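Local coordinates for protein beta-Ala-His dipeptidase (Homo sapiens, PDB 3DLJ) that hydrolyses carnosine, anserine and other Xaa-His dipeptides as a secreted zinc-dependent dipeptidase of the M20A family, with two zinc ions per subunit, at residues L31-Q43 / E51-L63. Sequence-based numbering, arbitrary orientation.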
loop_
_atom_site.group_PDB
_atom_site.type_symbol
_atom_site.label_atom_id
_atom_site.label_comp_id
_atom_site.label_asym_id
_atom_site.label_seq_id
_atom_site.Cartn_x
_atom_site.Cartn_y
_atom_site.Cartn_z
ATOM N N LEU A 31 -3.769 10.674 -16.547
ATOM C CA LEU A 31 -3.630 10.559 -15.109
ATOM C C LEU A 31 -4.367 11.687 -14.371
ATOM O O LEU A 31 -5.039 11.439 -13.377
ATOM C CB LEU A 31 -2.152 10.457 -14.707
ATOM C CG LEU A 31 -1.864 10.328 -13.207
ATOM C CD1 LEU A 31 -2.586 9.122 -12.601
ATOM C CD2 LEU A 31 -0.339 10.262 -12.943
ATOM N N LYS A 32 -4.224 12.922 -14.853
ATOM C CA LYS A 32 -4.953 14.080 -14.327
ATOM C C LYS A 32 -6.475 13.817 -14.292
ATOM O O LYS A 32 -7.137 14.097 -13.285
ATOM C CB LYS A 32 -4.638 15.327 -15.174
ATOM C CG LYS A 32 -5.295 16.626 -14.678
ATOM C CD LYS A 32 -4.702 17.843 -15.408
ATOM C CE LYS A 32 -4.858 19.137 -14.583
ATOM N NZ LYS A 32 -6.163 19.808 -14.852
ATOM N N GLU A 33 -6.997 13.241 -15.380
ATOM C CA GLU A 33 -8.413 12.875 -15.487
ATOM C C GLU A 33 -8.801 11.741 -14.555
ATOM O O GLU A 33 -9.890 11.762 -13.997
ATOM C CB GLU A 33 -8.783 12.501 -16.913
ATOM C CG GLU A 33 -8.777 13.672 -17.879
ATOM C CD GLU A 33 -8.762 13.238 -19.337
ATOM O OE1 GLU A 33 -8.592 14.125 -20.198
ATOM O OE2 GLU A 33 -8.909 12.023 -19.635
ATOM N N TRP A 34 -7.940 10.743 -14.383
ATOM C CA TRP A 34 -8.276 9.648 -13.453
ATOM C C TRP A 34 -8.227 10.097 -11.980
ATOM O O TRP A 34 -9.053 9.692 -11.200
ATOM C CB TRP A 34 -7.420 8.390 -13.696
ATOM C CG TRP A 34 -7.844 7.563 -14.886
ATOM C CD1 TRP A 34 -8.445 8.013 -16.028
ATOM C CD2 TRP A 34 -7.623 6.152 -15.079
ATOM N NE1 TRP A 34 -8.639 6.973 -16.903
ATOM C CE2 TRP A 34 -8.149 5.818 -16.351
ATOM C CE3 TRP A 34 -7.037 5.141 -14.299
ATOM C CZ2 TRP A 34 -8.125 4.513 -16.860
ATOM C CZ3 TRP A 34 -7.010 3.833 -14.803
ATOM C CH2 TRP A 34 -7.553 3.537 -16.077
ATOM N N VAL A 35 -7.256 10.937 -11.638
ATOM C CA VAL A 35 -7.094 11.516 -10.307
ATOM C C VAL A 35 -8.282 12.420 -9.884
ATOM O O VAL A 35 -8.653 12.464 -8.711
ATOM C CB VAL A 35 -5.719 12.297 -10.209
ATOM C CG1 VAL A 35 -5.741 13.347 -9.071
ATOM C CG2 VAL A 35 -4.542 11.311 -10.035
ATOM N N ALA A 36 -8.866 13.122 -10.854
ATOM C CA ALA A 36 -10.016 13.989 -10.635
ATOM C C ALA A 36 -11.319 13.227 -10.300
ATOM O O ALA A 36 -12.285 13.820 -9.823
ATOM C CB ALA A 36 -10.208 14.913 -11.840
ATOM N N ILE A 37 -11.336 11.920 -10.549
ATOM C CA ILE A 37 -12.444 11.073 -10.126
ATOM C C ILE A 37 -12.192 10.705 -8.657
ATOM O O ILE A 37 -11.262 9.990 -8.346
ATOM C CB ILE A 37 -12.595 9.819 -11.004
ATOM C CG1 ILE A 37 -12.708 10.235 -12.495
ATOM C CG2 ILE A 37 -13.824 8.994 -10.555
ATOM C CD1 ILE A 37 -12.683 9.098 -13.495
ATOM N N GLU A 38 -13.018 11.228 -7.764
ATOM C CA GLU A 38 -12.764 11.127 -6.336
ATOM C C GLU A 38 -13.182 9.771 -5.776
ATOM O O GLU A 38 -14.145 9.661 -5.004
ATOM C CB GLU A 38 -13.428 12.303 -5.632
ATOM C CG GLU A 38 -12.906 13.607 -6.230
ATOM C CD GLU A 38 -13.376 14.850 -5.496
ATOM O OE1 GLU A 38 -13.856 14.722 -4.343
ATOM O OE2 GLU A 38 -13.245 15.959 -6.067
ATOM N N SER A 39 -12.417 8.742 -6.168
ATOM C CA SER A 39 -12.761 7.326 -5.922
ATOM C C SER A 39 -12.426 6.847 -4.501
ATOM O O SER A 39 -11.796 5.808 -4.285
ATOM C CB SER A 39 -12.107 6.435 -6.982
ATOM O OG SER A 39 -10.729 6.740 -7.122
ATOM N N ASP A 40 -12.906 7.611 -3.534
ATOM C CA ASP A 40 -12.593 7.404 -2.117
ATOM C C ASP A 40 -13.441 6.229 -1.570
ATOM O O ASP A 40 -14.674 6.332 -1.469
ATOM C CB ASP A 40 -12.865 8.740 -1.415
ATOM C CG ASP A 40 -12.638 8.715 0.085
ATOM O OD1 ASP A 40 -12.646 7.640 0.703
ATOM O OD2 ASP A 40 -12.490 9.826 0.651
ATOM N N SER A 41 -12.783 5.115 -1.245
ATOM C CA SER A 41 -13.460 3.905 -0.745
ATOM C C SER A 41 -13.634 3.855 0.774
ATOM O O SER A 41 -14.329 2.979 1.285
ATOM C CB SER A 41 -12.700 2.655 -1.167
ATOM O OG SER A 41 -11.393 2.657 -0.602
ATOM N N VAL A 42 -12.981 4.771 1.485
ATOM C CA VAL A 42 -12.852 4.680 2.938
ATOM C C VAL A 42 -14.027 5.409 3.620
ATOM O O VAL A 42 -14.497 4.970 4.666
ATOM C CB VAL A 42 -11.437 5.187 3.420
ATOM C CG1 VAL A 42 -11.368 5.381 4.942
ATOM C CG2 VAL A 42 -10.334 4.241 2.967
ATOM N N GLN A 43 -14.491 6.507 3.015
ATOM C CA GLN A 43 -15.657 7.241 3.490
ATOM C C GLN A 43 -16.959 6.542 3.074
ATOM O O GLN A 43 -17.200 6.315 1.877
ATOM C CB GLN A 43 -15.631 8.727 3.060
ATOM C CG GLN A 43 -14.422 9.525 3.633
ATOM C CD GLN A 43 -14.504 11.041 3.376
ATOM O OE1 GLN A 43 -15.318 11.756 3.985
ATOM N NE2 GLN A 43 -13.658 11.535 2.467
ATOM N N GLU A 51 -18.633 7.850 -7.152
ATOM C CA GLU A 51 -17.417 8.233 -7.878
ATOM C C GLU A 51 -16.453 7.055 -8.034
ATOM O O GLU A 51 -15.710 6.949 -9.002
ATOM C CB GLU A 51 -16.718 9.383 -7.161
ATOM C CG GLU A 51 -17.306 10.736 -7.455
ATOM C CD GLU A 51 -17.398 10.996 -8.937
ATOM O OE1 GLU A 51 -16.357 11.342 -9.544
ATOM O OE2 GLU A 51 -18.504 10.849 -9.509
ATOM N N LEU A 52 -16.503 6.150 -7.078
ATOM C CA LEU A 52 -15.729 4.930 -7.156
ATOM C C LEU A 52 -16.256 3.997 -8.240
ATOM O O LEU A 52 -15.473 3.375 -8.937
ATOM C CB LEU A 52 -15.701 4.273 -5.781
ATOM C CG LEU A 52 -14.861 3.039 -5.505
ATOM C CD1 LEU A 52 -13.436 3.066 -6.127
ATOM C CD2 LEU A 52 -14.837 2.843 -3.987
ATOM N N PHE A 53 -17.583 3.909 -8.383
ATOM C CA PHE A 53 -18.213 3.099 -9.434
ATOM C C PHE A 53 -17.931 3.672 -10.819
ATOM O O PHE A 53 -17.768 2.920 -11.781
ATOM C CB PHE A 53 -19.737 3.028 -9.232
ATOM C CG PHE A 53 -20.200 1.858 -8.388
ATOM C CD1 PHE A 53 -20.071 1.883 -7.003
ATOM C CD2 PHE A 53 -20.783 0.743 -8.992
ATOM C CE1 PHE A 53 -20.504 0.803 -6.226
ATOM C CE2 PHE A 53 -21.222 -0.333 -8.234
ATOM C CZ PHE A 53 -21.086 -0.311 -6.854
ATOM N N ARG A 54 -17.912 5.000 -10.919
ATOM C CA ARG A 54 -17.626 5.672 -12.182
ATOM C C ARG A 54 -16.185 5.418 -12.625
ATOM O O ARG A 54 -15.937 5.220 -13.803
ATOM C CB ARG A 54 -17.870 7.166 -12.082
ATOM C CG ARG A 54 -17.913 7.807 -13.447
ATOM C CD ARG A 54 -18.417 9.219 -13.381
ATOM N NE ARG A 54 -17.451 10.068 -12.700
ATOM C CZ ARG A 54 -16.472 10.726 -13.302
ATOM N NH1 ARG A 54 -15.666 11.470 -12.562
ATOM N NH2 ARG A 54 -16.287 10.646 -14.629
ATOM N N MET A 55 -15.265 5.414 -11.659
ATOM C CA MET A 55 -13.861 5.055 -11.852
ATOM C C MET A 55 -13.689 3.663 -12.466
ATOM O O MET A 55 -12.993 3.501 -13.464
ATOM C CB MET A 55 -13.099 5.144 -10.508
ATOM C CG MET A 55 -11.565 4.956 -10.593
ATOM S SD MET A 55 -10.639 6.255 -11.445
ATOM C CE MET A 55 -10.639 5.659 -13.177
ATOM N N MET A 56 -14.309 2.655 -11.855
ATOM C CA MET A 56 -14.276 1.297 -12.389
ATOM C C MET A 56 -14.843 1.250 -13.797
ATOM O O MET A 56 -14.334 0.514 -14.638
ATOM C CB MET A 56 -15.018 0.330 -11.459
ATOM C CG MET A 56 -14.465 0.347 -10.011
ATOM S SD MET A 56 -12.663 0.267 -9.964
ATOM C CE MET A 56 -12.390 -1.451 -10.401
ATOM N N ALA A 57 -15.887 2.040 -14.063
ATOM C CA ALA A 57 -16.490 2.110 -15.404
ATOM C C ALA A 57 -15.573 2.766 -16.440
ATOM O O ALA A 57 -15.483 2.308 -17.590
ATOM C CB ALA A 57 -17.843 2.827 -15.333
ATOM N N VAL A 58 -14.880 3.827 -16.031
ATOM C CA VAL A 58 -13.899 4.508 -16.891
ATOM C C VAL A 58 -12.714 3.585 -17.267
ATOM O O VAL A 58 -12.286 3.545 -18.438
ATOM C CB VAL A 58 -13.395 5.826 -16.235
ATOM C CG1 VAL A 58 -12.133 6.380 -16.961
ATOM C CG2 VAL A 58 -14.513 6.869 -16.222
ATOM N N ALA A 59 -12.215 2.851 -16.268
ATOM C CA ALA A 59 -11.193 1.811 -16.453
ATOM C C ALA A 59 -11.656 0.624 -17.325
ATOM O O ALA A 59 -10.904 0.157 -18.177
ATOM C CB ALA A 59 -10.686 1.315 -15.092
ATOM N N ALA A 60 -12.882 0.137 -17.110
ATOM C CA ALA A 60 -13.443 -0.946 -17.936
ATOM C C ALA A 60 -13.500 -0.519 -19.381
ATOM O O ALA A 60 -13.201 -1.314 -20.279
ATOM C CB ALA A 60 -14.834 -1.321 -17.468
ATOM N N ASP A 61 -13.882 0.743 -19.612
ATOM C CA ASP A 61 -13.982 1.271 -20.979
ATOM C C ASP A 61 -12.616 1.443 -21.611
ATOM O O ASP A 61 -12.438 1.157 -22.795
ATOM C CB ASP A 61 -14.775 2.579 -21.069
ATOM C CG ASP A 61 -14.905 3.068 -22.507
ATOM O OD1 ASP A 61 -15.363 2.264 -23.372
ATOM O OD2 ASP A 61 -14.524 4.235 -22.785
ATOM N N THR A 62 -11.656 1.895 -20.814
ATOM C CA THR A 62 -10.282 2.041 -21.271
ATOM C C THR A 62 -9.694 0.725 -21.770
ATOM O O THR A 62 -9.062 0.691 -22.819
ATOM C CB THR A 62 -9.380 2.649 -20.167
ATOM O OG1 THR A 62 -9.760 4.001 -19.977
ATOM C CG2 THR A 62 -7.891 2.610 -20.561
ATOM N N LEU A 63 -9.910 -0.343 -21.011
ATOM C CA LEU A 63 -9.412 -1.680 -21.355
ATOM C C LEU A 63 -10.078 -2.257 -22.597
ATOM O O LEU A 63 -9.403 -2.844 -23.427
ATOM C CB LEU A 63 -9.545 -2.648 -20.168
ATOM C CG LEU A 63 -8.684 -2.296 -18.955
ATOM C CD1 LEU A 63 -8.833 -3.326 -17.830
ATOM C CD2 LEU A 63 -7.223 -2.103 -19.339
#
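In the catalytic, zinc-binding part of this M20 peptidase, the end of helix 24-35 and the loop after it pack on helix 46-65, W34 sitting as a knob in the hole formed by M55, V58, A59 and T62. With CG beside its backbone N (chi1 -77°), the W34 indole extends to the partner helix. M55 supplies a CH-pi contact: its chain, bent at chi2 and chi3, sets CE over one face, 3.9 Å from the centroid of the five-membered ring, while SD lies obliquely. V58 CG1 comes within 3.5 Å of W34 NE1, and T62 OG1 stands at the ring edge, 3.6 Å from W34 CZ2. That hydroxyl hydrogen-bonds to V58 O, which accepts T62 N on the opposite face of its carbonyl plane. Three residues after W34, I37 points its side chain toward the helix. Its CD1 lies over a face of the R54 guanidinium and meets V58 CG2 tip to tip, and CG2 packs on M55 CB. E51 meets that guanidinium edge-on, in its plane, and so restrains its rotation, R54 NH1 bonding to the syn lone pair of E51 OE1 (3.1 Å, 169°) as a salt bridge, with a weak bond from R54 NE to E51 OE2. Beyond I37, two successive inverse gamma turns centred on E38 and S39 carry the chain past L52 toward the active site. S39 OG is bonded to L111 O and K145 NZ, and S41 OG to D112 OD2, the probable catalytic aspartate. The L52 methyls divide between the two serines, CD1 on S39 CB at 3.7 Å and CD2 on S41 CB at 3.5 Å.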